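Long-range contacts in flagellar hook-associated protein (Burkholderia pseudomallei, PDB 4UT1), which probably serves as a structural component of the bacterial flagellum, forming the junction between the hook and the flagellar filament: residues V500-T505 with A527-S532; A487-S492 with Y521-G526; A249-P254 with T261-G266; S255-L260 with A343-Q348. All blocks are in the same frame, centred on the assembly; numbering follows the deposited sequence.

Along the chain the contacts fall into two pairs, contacts 3 and 4 first, contacts 1 and 2 later, the segments of each pair alternating. Contacts 3 and 4 lie with centres 14 Å apart: contact 3 is the hairpin of strands 244-252 and 260-265, and contact 4 sets that hairpin's connecting loop against strand 343-346, an edge strand of another sheet. Contacts 1 and 2, centres 13 Å apart, both lie within the D3 domain: contact 1 pairs inner strands 498-502 and 527-533 of one sheet; contact 2 joins strand 490-492 of the other to the loop leading into strand 527-533. The pairs sit on opposite sides of the chain's centre, contacts 2 and 3 being 76 Å apart between centres, as befits an elongated molecule.

Contact 1. Residues V500-T505 with A527-S532; sequences VTIAGT and ASMTIS
Thr-501 and Thr-530 face each other as an antiparallel hydrogen-bonded pair and satisfy each other's backbone: Thr-501 N donates to Thr-530 O in the carbonyl plane (2.9 Å), and Thr-530 N returns a bond to Thr-501 O (2.9 Å). Ala-503 N adds a nearly straight bond to Ser-528 O, 2.9 Å with 174° at the hydrogen. Three waters add further bonds. One donates to Thr-530 O while hydrogen-bonding Thr-501 OG1 and Ser-532 OG; a second donates to Thr-501 O; a third links Ala-503 O to Ser-528 N. Thr-501, Thr-530 and Ser-528 hydrogen-bond through their hydroxyls to Ser-509, Ser-547 and Ser-549 respectively. The face bearing Val-500, Ile-502, Met-529 and Ile-531 is apolar. Met-529 CG touches two side chains, 3.9 Å from Ile-502 CG1 and 4.1 Å from Val-500 CG1. Ile-502 points the same way beside it, its CG1 next to its own backbone N (chi1 -57°), while its CG2 branch meets Ala-527 CB. Backbone bonds join Val-500 and Ile-502 to strand 508-511, and Ala-527, Met-529 and Ile-531 to strand 546-551, leaving strands 498-502 and 527-533 as inner neighbours of a five-stranded antiparallel sheet.

Contact 2. Residues A487-S492 with Y521-G526; sequences ASKTLS and YDPSKG. With EDO (1,2-ethanediol), chain I.
Lys-489 and Tyr-521 are joined by the one hydrogen bond that crosses this contact: Tyr-521 N donates to Lys-489 O at 3.0 Å, straight at the hydrogen (171°) though tilted 32° from the carbonyl plane. Two apolar contacts accompany it, from Lys-489 and Leu-491. The lysine's aliphatic chain, bent at chi3, passes across Pro-523 at about a right angle and brings CE to 3.7 Å from Pro-523 CD. Leu-491 sets its CG 4.2 Å from Tyr-521 CB. The tyrosine ring itself leads away from the strand, CG anti to the backbone N (chi1 178°), and its OH bonds Gly-552 O. Charge plays a looser part: Lys-489 NZ stays 4.4 Å from Asp-522 OD1, too far for a salt bridge, though the opposite charges probably still attract. That carboxylate oxygen is taken up locally: Ser-524 N and OG both reach it from the same face, above the carboxylate plane, the hydroxyl at 2.6 Å. Asp-522 O accepts from both Lys-525 N and Gly-526 N. A 1,2-ethanediol, probably from the crystallisation liquor, bridges the turn, its O2 accepting from Asp-522 N and donating to Gly-526 O. At the edge of a D3 sheet the contact joins two motifs, an Asx turn at Asp-522 on one segment and, on the other, a G1 beta bulge in which Lys-489 and Thr-490 both face Asn-485.

Contact 3. Residues A249-P254 with T261-G266; sequences ATVASP and TIVSKG. With EDO (1,2-ethanediol), chain O.
Ala-249 to Val-251 and Thr-261 to Val-263 pair as the two arms of an antiparallel beta hairpin, strands 244-252 and 260-265, inner neighbours of a six-stranded antiparallel sheet beside the long helix 134-193. Two hydrogen-bonded pairs hold the arms. Ala-249 and Val-263 exchange bonds in both directions, each 2.8 Å between Ala-249 N and Val-263 O and between Val-263 N and Ala-249 O. Val-251 and Thr-261 do likewise, Thr-261 N giving the straighter bond to Val-251 O (168° at the hydrogen). Between them Thr-250 and Ile-262 form a non-hydrogen-bonded pair turned to the helix: Thr-250 CG2 meets Ile-262 CD1 at 3.6 Å, Val-173 touches both residues, and Thr-250 OG1 bonds Thr-170. The opposite face carries Ala-249, Val-251, Thr-261 and Val-263. There the two valines cross at about a right angle, Val-251 CG2 packing 3.5 Å from Val-263 CG1, while Ala-249 CB touches Val-263 CG2 and, at 3.8 Å, the methylene CD of Lys-265. Past Val-251 the first arm bends round the start of the second. Ser-253 OG turns back to Asp-256 O, and Thr-261 OG1 bonds Asp-281. With that hydroxyl anti to the backbone N (chi1 -175°), the methyl is left to face the bend: Thr-261 CG2 rests 3.5 Å from Ser-253 CA and 4.0 Å from Pro-254 CD.

Contact 4. Residues S255-L260 with A343-Q348; sequences SDPSEL and AVYANQ. With EDO (1,2-ethanediol), chain L.
Pro-257 stands steeply over one face of the Tyr-345 ring, its CD-CG edge turned down onto it. Its CD sits almost on the ring normal (7° off), 3.4 Å from the centroid of the Tyr-345 ring, a CH-pi contact, and Pro-257 CG reaches the rim at Tyr-345 CE1 (3.4 Å). Asp-256 crosses the same tyrosine obliquely, its carboxylate 19° from the ring plane and its OD1 3.8 Å from Tyr-345 CE2. A water in the plane of the ring bonds Tyr-345 OH at 2.7 Å and gives a weak bond to Asp-256 OD1. Asn-347 turns its amide back to the loop, with CG anti to the backbone N (chi1 -173°), and ND2 packs 3.6 Å from Ser-255 CB; its OD1 bonds Asn-349 N. No direct hydrogen bond links the two segments. Within the loop Ser-258 N and OG both bond Asp-256 OD1 from one face; outside it, Asp-256 OD2 is salt-bridged to Arg-428. An Asx turn at Asp-256 and a type I beta turn from Asp-256 to Glu-259 thus pack a proline over a tyrosine on an edge strand of the D2-like region's five-stranded sheet: a surface contact, probably at the junction of that region with the hairpin sheet.

Contact 1. Residues V500-T505 with A527-S532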
loop_
_atom_site.group_PDB
_atom_site.type_symbol
_atom_site.label_atom_id
_atom_site.label_comp_id
_atom_site.label_asym_id
_atom_site.label_seq_id
_atom_site.Cartn_x
_atom_site.Cartn_y
_atom_site.Cartn_z
ATOM N N VAL A 500 -8.368 -5.791 -37.410
ATOM C CA VAL A 500 -9.524 -6.431 -36.806
ATOM C C VAL A 500 -9.121 -7.796 -36.239
ATOM O O VAL A 500 -8.565 -8.648 -36.945
ATOM C CB VAL A 500 -10.695 -6.593 -37.825
ATOM C CG1 VAL A 500 -11.859 -7.307 -37.193
ATOM C CG2 VAL A 500 -11.136 -5.234 -38.362
ATOM N N THR A 501 -9.372 -7.994 -34.952
ATOM C CA THR A 501 -9.058 -9.272 -34.325
ATOM C C THR A 501 -10.332 -9.985 -33.946
ATOM O O THR A 501 -11.144 -9.457 -33.190
ATOM C CB THR A 501 -8.183 -9.103 -33.073
ATOM O OG1 THR A 501 -6.933 -8.529 -33.453
ATOM C CG2 THR A 501 -7.918 -10.450 -32.418
ATOM N N ILE A 502 -10.510 -11.186 -34.477
ATOM C CA ILE A 502 -11.667 -11.996 -34.141
ATOM C C ILE A 502 -11.287 -12.988 -33.060
ATOM O O ILE A 502 -10.334 -13.755 -33.216
ATOM C CB ILE A 502 -12.225 -12.751 -35.368
ATOM C CG1 ILE A 502 -12.581 -11.768 -36.486
ATOM C CG2 ILE A 502 -13.441 -13.576 -34.972
ATOM C CD1 ILE A 502 -11.380 -11.267 -37.280
ATOM N N ALA A 503 -12.026 -12.960 -31.956
ATOM C CA ALA A 503 -11.753 -13.851 -30.842
ATOM C C ALA A 503 -11.952 -15.298 -31.261
ATOM O O ALA A 503 -12.782 -15.609 -32.116
ATOM C CB ALA A 503 -12.644 -13.511 -29.646
ATOM N N GLY A 504 -11.171 -16.180 -30.656
ATOM C CA GLY A 504 -11.250 -17.592 -30.958
ATOM C C GLY A 504 -10.093 -18.316 -30.305
ATOM O O GLY A 504 -9.306 -17.718 -29.574
ATOM N N THR A 505 -9.993 -19.610 -30.570
ATOM C CA THR A 505 -8.914 -20.415 -30.027
ATOM C C THR A 505 -8.212 -21.120 -31.178
ATOM O O THR A 505 -8.569 -22.244 -31.529
ATOM C CB THR A 505 -9.431 -21.444 -29.001
ATOM O OG1 THR A 505 -10.367 -22.324 -29.638
ATOM C CG2 THR A 505 -10.125 -20.738 -27.846
ATOM N N ALA A 527 -19.283 -13.597 -34.331
ATOM C CA ALA A 527 -17.920 -13.084 -34.213
ATOM C C ALA A 527 -17.808 -12.007 -33.147
ATOM O O ALA A 527 -18.600 -11.064 -33.129
ATOM C CB ALA A 527 -17.441 -12.543 -35.542
ATOM N N SER A 528 -16.824 -12.156 -32.261
ATOM C CA SER A 528 -16.476 -11.093 -31.321
ATOM C C SER A 528 -15.244 -10.373 -31.838
ATOM O O SER A 528 -14.163 -10.944 -31.905
ATOM C CB SER A 528 -16.230 -11.644 -29.915
ATOM O OG SER A 528 -17.445 -12.088 -29.335
ATOM N N MET A 529 -15.413 -9.113 -32.216
ATOM C CA MET A 529 -14.353 -8.396 -32.909
ATOM C C MET A 529 -13.789 -7.221 -32.130
ATOM O O MET A 529 -14.516 -6.506 -31.439
ATOM C CB MET A 529 -14.865 -7.903 -34.258
ATOM C CG MET A 529 -15.047 -9.011 -35.267
ATOM S SD MET A 529 -15.938 -8.437 -36.714
ATOM C CE MET A 529 -17.593 -8.271 -36.041
ATOM N N THR A 530 -12.480 -7.026 -32.244
ATOM C CA THR A 530 -11.854 -5.827 -31.709
ATOM C C THR A 530 -11.189 -5.061 -32.841
ATOM O O THR A 530 -10.476 -5.637 -33.668
ATOM C CB THR A 530 -10.838 -6.162 -30.616
ATOM O OG1 THR A 530 -11.532 -6.694 -29.483
ATOM C CG2 THR A 530 -10.089 -4.909 -30.192
ATOM N N ILE A 531 -11.455 -3.763 -32.904
ATOM C CA ILE A 531 -10.857 -2.924 -33.928
ATOM C C ILE A 531 -9.758 -2.055 -33.310
ATOM O O ILE A 531 -10.029 -1.180 -32.497
ATOM C CB ILE A 531 -11.913 -2.050 -34.614
ATOM C CG1 ILE A 531 -12.998 -2.940 -35.228
ATOM C CG2 ILE A 531 -11.280 -1.164 -35.685
ATOM C CD1 ILE A 531 -14.257 -2.189 -35.634
ATOM N N SER A 532 -8.513 -2.316 -33.701
ATOM C CA SER A 532 -7.368 -1.585 -33.153
ATOM C C SER A 532 -6.616 -0.866 -34.268
ATOM O O SER A 532 -6.627 -1.300 -35.430
ATOM C CB SER A 532 -6.410 -2.527 -32.422
ATOM O OG SER A 532 -7.089 -3.516 -31.669
HETATM O O HOH W 1 -7.382 -5.716 -33.275
HETATM O O HOH W 2 -11.430 -10.000 -30.250
HETATM O O HOH W 3 -15.356 -14.665 -32.104
#

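Contact 2. Residues A487-S492 with Y521-G526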
loop_
_atom_site.group_PDB
_atom_site.type_symbol
_atom_site.label_atom_id
_atom_site.label_comp_id
_atom_site.label_asym_id
_atom_site.label_seq_id
_atom_site.Cartn_x
_atom_site.Cartn_y
_atom_site.Cartn_z
ATOM N N ALA A 487 -22.479 -13.716 -50.474
ATOM C CA ALA A 487 -21.820 -14.600 -51.447
ATOM C C ALA A 487 -20.462 -15.074 -50.918
ATOM O O ALA A 487 -20.136 -16.265 -50.974
ATOM C CB ALA A 487 -21.664 -13.898 -52.785
ATOM N N SER A 488 -19.695 -14.135 -50.370
ATOM C CA SER A 488 -18.379 -14.421 -49.807
ATOM C C SER A 488 -18.417 -14.639 -48.287
ATOM O O SER A 488 -17.442 -15.113 -47.706
ATOM C CB SER A 488 -17.416 -13.277 -50.141
ATOM O OG SER A 488 -17.798 -12.092 -49.446
ATOM N N LYS A 489 -19.555 -14.316 -47.663
ATOM C CA LYS A 489 -19.720 -14.379 -46.208
ATOM C C LYS A 489 -18.634 -13.574 -45.498
ATOM O O LYS A 489 -17.889 -14.101 -44.682
ATOM C CB LYS A 489 -19.713 -15.828 -45.713
ATOM C CG LYS A 489 -20.821 -16.666 -46.340
ATOM C CD LYS A 489 -20.677 -18.126 -45.971
ATOM C CE LYS A 489 -21.017 -18.366 -44.520
ATOM N NZ LYS A 489 -20.953 -19.819 -44.205
ATOM N N THR A 490 -18.560 -12.293 -45.828
ATOM C CA THR A 490 -17.561 -11.407 -45.245
ATOM C C THR A 490 -18.169 -10.055 -44.906
ATOM O O THR A 490 -19.176 -9.641 -45.479
ATOM C CB THR A 490 -16.358 -11.196 -46.201
ATOM O OG1 THR A 490 -16.836 -10.767 -47.485
ATOM C CG2 THR A 490 -15.596 -12.484 -46.366
ATOM N N LEU A 491 -17.560 -9.379 -43.943
ATOM C CA LEU A 491 -17.879 -7.988 -43.699
ATOM C C LEU A 491 -16.816 -7.091 -44.325
ATOM O O LEU A 491 -15.650 -7.466 -44.415
ATOM C CB LEU A 491 -17.981 -7.725 -42.191
ATOM C CG LEU A 491 -19.033 -8.546 -41.441
ATOM C CD1 LEU A 491 -18.692 -8.578 -39.968
ATOM C CD2 LEU A 491 -20.442 -7.961 -41.661
ATOM N N SER A 492 -17.226 -5.906 -44.750
ATOM C CA SER A 492 -16.281 -4.871 -45.147
ATOM C C SER A 492 -16.771 -3.514 -44.658
ATOM O O SER A 492 -17.849 -3.403 -44.052
ATOM C CB SER A 492 -16.070 -4.862 -46.669
ATOM O OG SER A 492 -17.256 -4.520 -47.359
ATOM N N TYR A 521 -17.007 -13.784 -41.800
ATOM C CA TYR A 521 -18.052 -13.908 -40.790
ATOM C C TYR A 521 -18.830 -15.191 -41.015
ATOM O O TYR A 521 -19.353 -15.434 -42.116
ATOM C CB TYR A 521 -19.005 -12.715 -40.803
ATOM C CG TYR A 521 -20.103 -12.902 -39.780
ATOM C CD1 TYR A 521 -19.848 -12.719 -38.426
ATOM C CD2 TYR A 521 -21.373 -13.312 -40.163
ATOM C CE1 TYR A 521 -20.836 -12.915 -37.478
ATOM C CE2 TYR A 521 -22.369 -13.511 -39.224
ATOM C CZ TYR A 521 -22.101 -13.315 -37.891
ATOM O OH TYR A 521 -23.092 -13.518 -36.964
ATOM N N ASP A 522 -18.862 -16.017 -39.976
ATOM C CA ASP A 522 -19.565 -17.293 -39.988
ATOM C C ASP A 522 -20.820 -17.200 -39.117
ATOM O O ASP A 522 -20.729 -17.183 -37.888
ATOM C CB ASP A 522 -18.633 -18.401 -39.489
ATOM C CG ASP A 522 -19.216 -19.797 -39.658
ATOM O OD1 ASP A 522 -20.440 -19.938 -39.841
ATOM O OD2 ASP A 522 -18.432 -20.767 -39.594
ATOM N N PRO A 523 -21.999 -17.139 -39.757
ATOM C CA PRO A 523 -23.270 -17.017 -39.031
ATOM C C PRO A 523 -23.510 -18.156 -38.047
ATOM O O PRO A 523 -24.292 -17.992 -37.105
ATOM C CB PRO A 523 -24.319 -17.038 -40.151
ATOM C CG PRO A 523 -23.570 -16.562 -41.381
ATOM C CD PRO A 523 -22.190 -17.156 -41.218
ATOM N N SER A 524 -22.853 -19.290 -38.257
ATOM C CA SER A 524 -23.044 -20.431 -37.375
ATOM C C SER A 524 -22.301 -20.202 -36.072
ATOM O O SER A 524 -22.600 -20.824 -35.052
ATOM C CB SER A 524 -22.574 -21.733 -38.036
ATOM O OG SER A 524 -21.162 -21.804 -38.137
ATOM N N LYS A 525 -21.341 -19.285 -36.105
ATOM C CA LYS A 525 -20.470 -19.062 -34.962
ATOM C C LYS A 525 -20.599 -17.651 -34.389
ATOM O O LYS A 525 -20.329 -17.426 -33.205
ATOM C CB LYS A 525 -19.010 -19.325 -35.361
ATOM C CG LYS A 525 -18.728 -20.736 -35.852
ATOM C CD LYS A 525 -17.308 -20.856 -36.422
ATOM C CE LYS A 525 -16.982 -22.289 -36.839
ATOM N NZ LYS A 525 -15.656 -22.387 -37.519
ATOM N N GLY A 526 -20.993 -16.699 -35.227
ATOM C CA GLY A 526 -20.952 -15.296 -34.845
ATOM C C GLY A 526 -19.501 -14.848 -34.724
ATOM O O GLY A 526 -18.581 -15.628 -34.985
HETATM C C1 EDO I . -15.436 -16.902 -38.324
HETATM O O1 EDO I . -15.044 -15.745 -39.070
HETATM C C2 EDO I . -16.306 -16.444 -37.159
HETATM O O2 EDO I . -17.445 -15.717 -37.642
#

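Contact 3. Residues A249-P254 with T261-G266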
loop_
_atom_site.group_PDB
_atom_site.type_symbol
_atom_site.label_atom_id
_atom_site.label_comp_id
_atom_site.label_asym_id
_atom_site.label_seq_id
_atom_site.Cartn_x
_atom_site.Cartn_y
_atom_site.Cartn_z
ATOM N N ALA A 249 19.394 8.322 23.755
ATOM C CA ALA A 249 18.493 9.375 23.319
ATOM C C ALA A 249 17.594 8.867 22.200
ATOM O O ALA A 249 17.902 7.866 21.546
ATOM C CB ALA A 249 19.272 10.598 22.865
ATOM N N THR A 250 16.475 9.548 21.993
ATOM C CA THR A 250 15.704 9.339 20.779
ATOM C C THR A 250 16.022 10.475 19.813
ATOM O O THR A 250 16.168 11.634 20.213
ATOM C CB THR A 250 14.177 9.286 21.027
ATOM O OG1 THR A 250 13.745 10.489 21.668
ATOM C CG2 THR A 250 13.784 8.087 21.883
ATOM N N VAL A 251 16.146 10.128 18.540
ATOM C CA VAL A 251 16.299 11.105 17.480
ATOM C C VAL A 251 15.498 10.592 16.278
ATOM O O VAL A 251 15.129 9.417 16.232
ATOM C CB VAL A 251 17.776 11.308 17.087
ATOM C CG1 VAL A 251 18.585 11.762 18.293
ATOM C CG2 VAL A 251 18.341 10.021 16.540
ATOM N N ALA A 252 15.219 11.472 15.329
ATOM C CA ALA A 252 14.532 11.052 14.102
ATOM C C ALA A 252 15.351 9.947 13.448
ATOM O O ALA A 252 16.584 10.054 13.348
ATOM C CB ALA A 252 14.344 12.227 13.158
ATOM N N SER A 253 14.693 8.866 13.047
ATOM C CA SER A 253 15.424 7.759 12.431
ATOM C C SER A 253 15.984 8.195 11.080
ATOM O O SER A 253 15.376 8.991 10.366
ATOM C CB SER A 253 14.535 6.525 12.280
ATOM O OG SER A 253 13.820 6.571 11.066
ATOM N N PRO A 254 17.170 7.686 10.731
ATOM C CA PRO A 254 17.843 8.103 9.497
ATOM C C PRO A 254 17.099 7.627 8.243
ATOM O O PRO A 254 17.335 8.162 7.164
ATOM C CB PRO A 254 19.232 7.451 9.601
ATOM C CG PRO A 254 19.073 6.315 10.564
ATOM C CD PRO A 254 17.923 6.679 11.494
ATOM N N THR A 261 14.132 6.808 16.565
ATOM C CA THR A 261 14.921 5.617 16.796
ATOM C C THR A 261 15.767 5.881 18.042
ATOM O O THR A 261 15.817 7.011 18.532
ATOM C CB THR A 261 15.803 5.272 15.577
ATOM O OG1 THR A 261 16.483 4.033 15.806
ATOM C CG2 THR A 261 16.826 6.372 15.319
ATOM N N ILE A 262 16.395 4.840 18.573
ATOM C CA ILE A 262 17.221 4.982 19.768
ATOM C C ILE A 262 18.701 5.119 19.396
ATOM O O ILE A 262 19.197 4.438 18.495
ATOM C CB ILE A 262 17.043 3.781 20.706
ATOM C CG1 ILE A 262 15.553 3.460 20.882
ATOM C CG2 ILE A 262 17.724 4.037 22.037
ATOM C CD1 ILE A 262 14.749 4.601 21.435
ATOM N N VAL A 263 19.402 6.015 20.079
ATOM C CA VAL A 263 20.824 6.165 19.867
ATOM C C VAL A 263 21.520 6.217 21.208
ATOM O O VAL A 263 20.893 6.490 22.244
ATOM C CB VAL A 263 21.170 7.444 19.062
ATOM C CG1 VAL A 263 20.448 7.440 17.723
ATOM C CG2 VAL A 263 20.826 8.704 19.857
ATOM N N SER A 264 22.816 5.941 21.180
ATOM C CA SER A 264 23.659 6.176 22.348
ATOM C C SER A 264 24.560 7.376 22.086
ATOM O O SER A 264 25.077 7.543 20.983
ATOM C CB SER A 264 24.485 4.942 22.681
ATOM O OG SER A 264 25.380 4.636 21.630
ATOM N N LYS A 265 24.726 8.215 23.104
ATOM C CA LYS A 265 25.502 9.438 22.975
ATOM C C LYS A 265 26.819 9.338 23.737
ATOM O O LYS A 265 27.500 10.340 23.946
ATOM C CB LYS A 265 24.691 10.640 23.470
ATOM C CG LYS A 265 23.329 10.784 22.797
ATOM C CD LYS A 265 22.743 12.178 22.993
ATOM C CE LYS A 265 23.566 13.231 22.262
ATOM N NZ LYS A 265 23.610 12.992 20.787
ATOM N N GLY A 266 27.182 8.120 24.132
ATOM C CA GLY A 266 28.402 7.893 24.891
ATOM C C GLY A 266 28.131 7.971 26.385
ATOM O O GLY A 266 26.985 7.896 26.816
HETATM C C1 EDO O . 19.664 2.473 13.012
HETATM O O1 EDO O . 19.752 3.392 11.920
HETATM C C2 EDO O . 18.293 2.625 13.655
HETATM O O2 EDO O . 18.451 3.144 14.986
#

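Contact 4. Residues S255-L260 with A343-Q348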
loop_
_atom_site.group_PDB
_atom_site.type_symbol
_atom_site.label_atom_id
_atom_site.label_comp_id
_atom_site.label_asym_id
_atom_site.label_seq_id
_atom_site.Cartn_x
_atom_site.Cartn_y
_atom_site.Cartn_z
ATOM N N SER A 255 16.199 6.660 8.389
ATOM C CA SER A 255 15.475 6.138 7.223
ATOM C C SER A 255 14.026 6.626 7.137
ATOM O O SER A 255 13.365 6.487 6.101
ATOM C CB SER A 255 15.518 4.607 7.221
ATOM O OG SER A 255 14.804 4.055 8.309
ATOM N N ASP A 256 13.530 7.212 8.216
ATOM C CA ASP A 256 12.142 7.668 8.251
ATOM C C ASP A 256 11.985 8.699 9.359
ATOM O O ASP A 256 11.890 8.342 10.529
ATOM C CB ASP A 256 11.199 6.485 8.473
ATOM C CG ASP A 256 9.719 6.896 8.527
ATOM O OD1 ASP A 256 9.389 8.107 8.459
ATOM O OD2 ASP A 256 8.878 5.981 8.635
ATOM N N PRO A 257 11.947 9.987 8.984
ATOM C CA PRO A 257 11.966 11.079 9.962
ATOM C C PRO A 257 10.667 11.189 10.741
ATOM O O PRO A 257 10.625 11.914 11.730
ATOM C CB PRO A 257 12.181 12.322 9.090
ATOM C CG PRO A 257 11.607 11.958 7.790
ATOM C CD PRO A 257 11.874 10.489 7.603
ATOM N N SER A 258 9.619 10.495 10.300
ATOM C CA SER A 258 8.372 10.462 11.063
ATOM C C SER A 258 8.472 9.497 12.252
ATOM O O SER A 258 7.603 9.474 13.129
ATOM C CB SER A 258 7.193 10.068 10.148
ATOM O OG SER A 258 7.164 8.673 9.905
ATOM N N GLU A 259 9.540 8.705 12.285
ATOM C CA GLU A 259 9.716 7.716 13.335
ATOM C C GLU A 259 11.017 7.942 14.090
ATOM O O GLU A 259 12.078 8.099 13.487
ATOM C CB GLU A 259 9.689 6.307 12.761
ATOM C CG GLU A 259 8.353 6.002 12.067
ATOM C CD GLU A 259 8.195 4.558 11.649
ATOM O OE1 GLU A 259 9.213 3.827 11.550
ATOM O OE2 GLU A 259 7.029 4.153 11.418
ATOM N N LEU A 260 10.922 7.959 15.414
ATOM C CA LEU A 260 12.107 8.071 16.250
ATOM C C LEU A 260 12.813 6.741 16.409
ATOM O O LEU A 260 12.185 5.681 16.419
ATOM C CB LEU A 260 11.746 8.611 17.641
ATOM C CG LEU A 260 11.036 9.953 17.691
ATOM C CD1 LEU A 260 10.862 10.385 19.149
ATOM C CD2 LEU A 260 11.789 10.998 16.892
ATOM N N ALA A 343 6.030 8.228 -0.947
ATOM C CA ALA A 343 6.958 8.986 -0.137
ATOM C C ALA A 343 8.337 8.383 -0.306
ATOM O O ALA A 343 8.488 7.156 -0.262
ATOM C CB ALA A 343 6.534 8.980 1.332
ATOM N N VAL A 344 9.333 9.244 -0.495
ATOM C CA VAL A 344 10.717 8.799 -0.623
ATOM C C VAL A 344 11.629 9.643 0.274
ATOM O O VAL A 344 11.594 10.874 0.237
ATOM C CB VAL A 344 11.218 8.874 -2.076
ATOM C CG1 VAL A 344 12.639 8.317 -2.174
ATOM C CG2 VAL A 344 10.273 8.124 -3.009
ATOM N N TYR A 345 12.408 8.967 1.106
ATOM C CA TYR A 345 13.417 9.629 1.935
ATOM C C TYR A 345 14.812 9.153 1.570
ATOM O O TYR A 345 15.061 7.953 1.559
ATOM C CB TYR A 345 13.199 9.346 3.424
ATOM C CG TYR A 345 11.862 9.768 3.962
ATOM C CD1 TYR A 345 11.561 11.106 4.128
ATOM C CD2 TYR A 345 10.902 8.825 4.305
ATOM C CE1 TYR A 345 10.339 11.500 4.618
ATOM C CE2 TYR A 345 9.683 9.206 4.798
ATOM C CZ TYR A 345 9.407 10.549 4.955
ATOM O OH TYR A 345 8.196 10.950 5.448
ATOM N N ALA A 346 15.725 10.084 1.308
ATOM C CA ALA A 346 17.135 9.721 1.220
ATOM C C ALA A 346 17.630 9.432 2.641
ATOM O O ALA A 346 17.398 10.222 3.555
ATOM C CB ALA A 346 17.941 10.823 0.565
ATOM N N ASN A 347 18.230 8.266 2.843
ATOM C CA ASN A 347 18.701 7.882 4.165
ATOM C C ASN A 347 19.719 8.908 4.645
ATOM O O ASN A 347 20.505 9.420 3.854
ATOM C CB ASN A 347 19.297 6.468 4.138
ATOM C CG ASN A 347 19.652 5.946 5.525
ATOM O OD1 ASN A 347 20.582 6.432 6.162
ATOM N ND2 ASN A 347 18.925 4.931 5.981
ATOM N N GLN A 348 19.685 9.227 5.934
ATOM C CA GLN A 348 20.548 10.278 6.460
ATOM C C GLN A 348 22.027 9.881 6.399
ATOM O O GLN A 348 22.906 10.733 6.490
ATOM C CB GLN A 348 20.158 10.626 7.896
ATOM C CG GLN A 348 18.858 11.420 8.011
ATOM C CD GLN A 348 18.947 12.796 7.360
ATOM O OE1 GLN A 348 19.138 12.915 6.146
ATOM N NE2 GLN A 348 18.813 13.844 8.172
HETATM C C1 EDO L . 8.957 12.254 1.268
HETATM O O1 EDO L . 8.429 12.129 -0.065
HETATM C C2 EDO L . 8.425 13.497 1.974
HETATM O O2 EDO L . 8.970 14.700 1.417
HETATM O O HOH W 4 6.844 8.788 6.336
#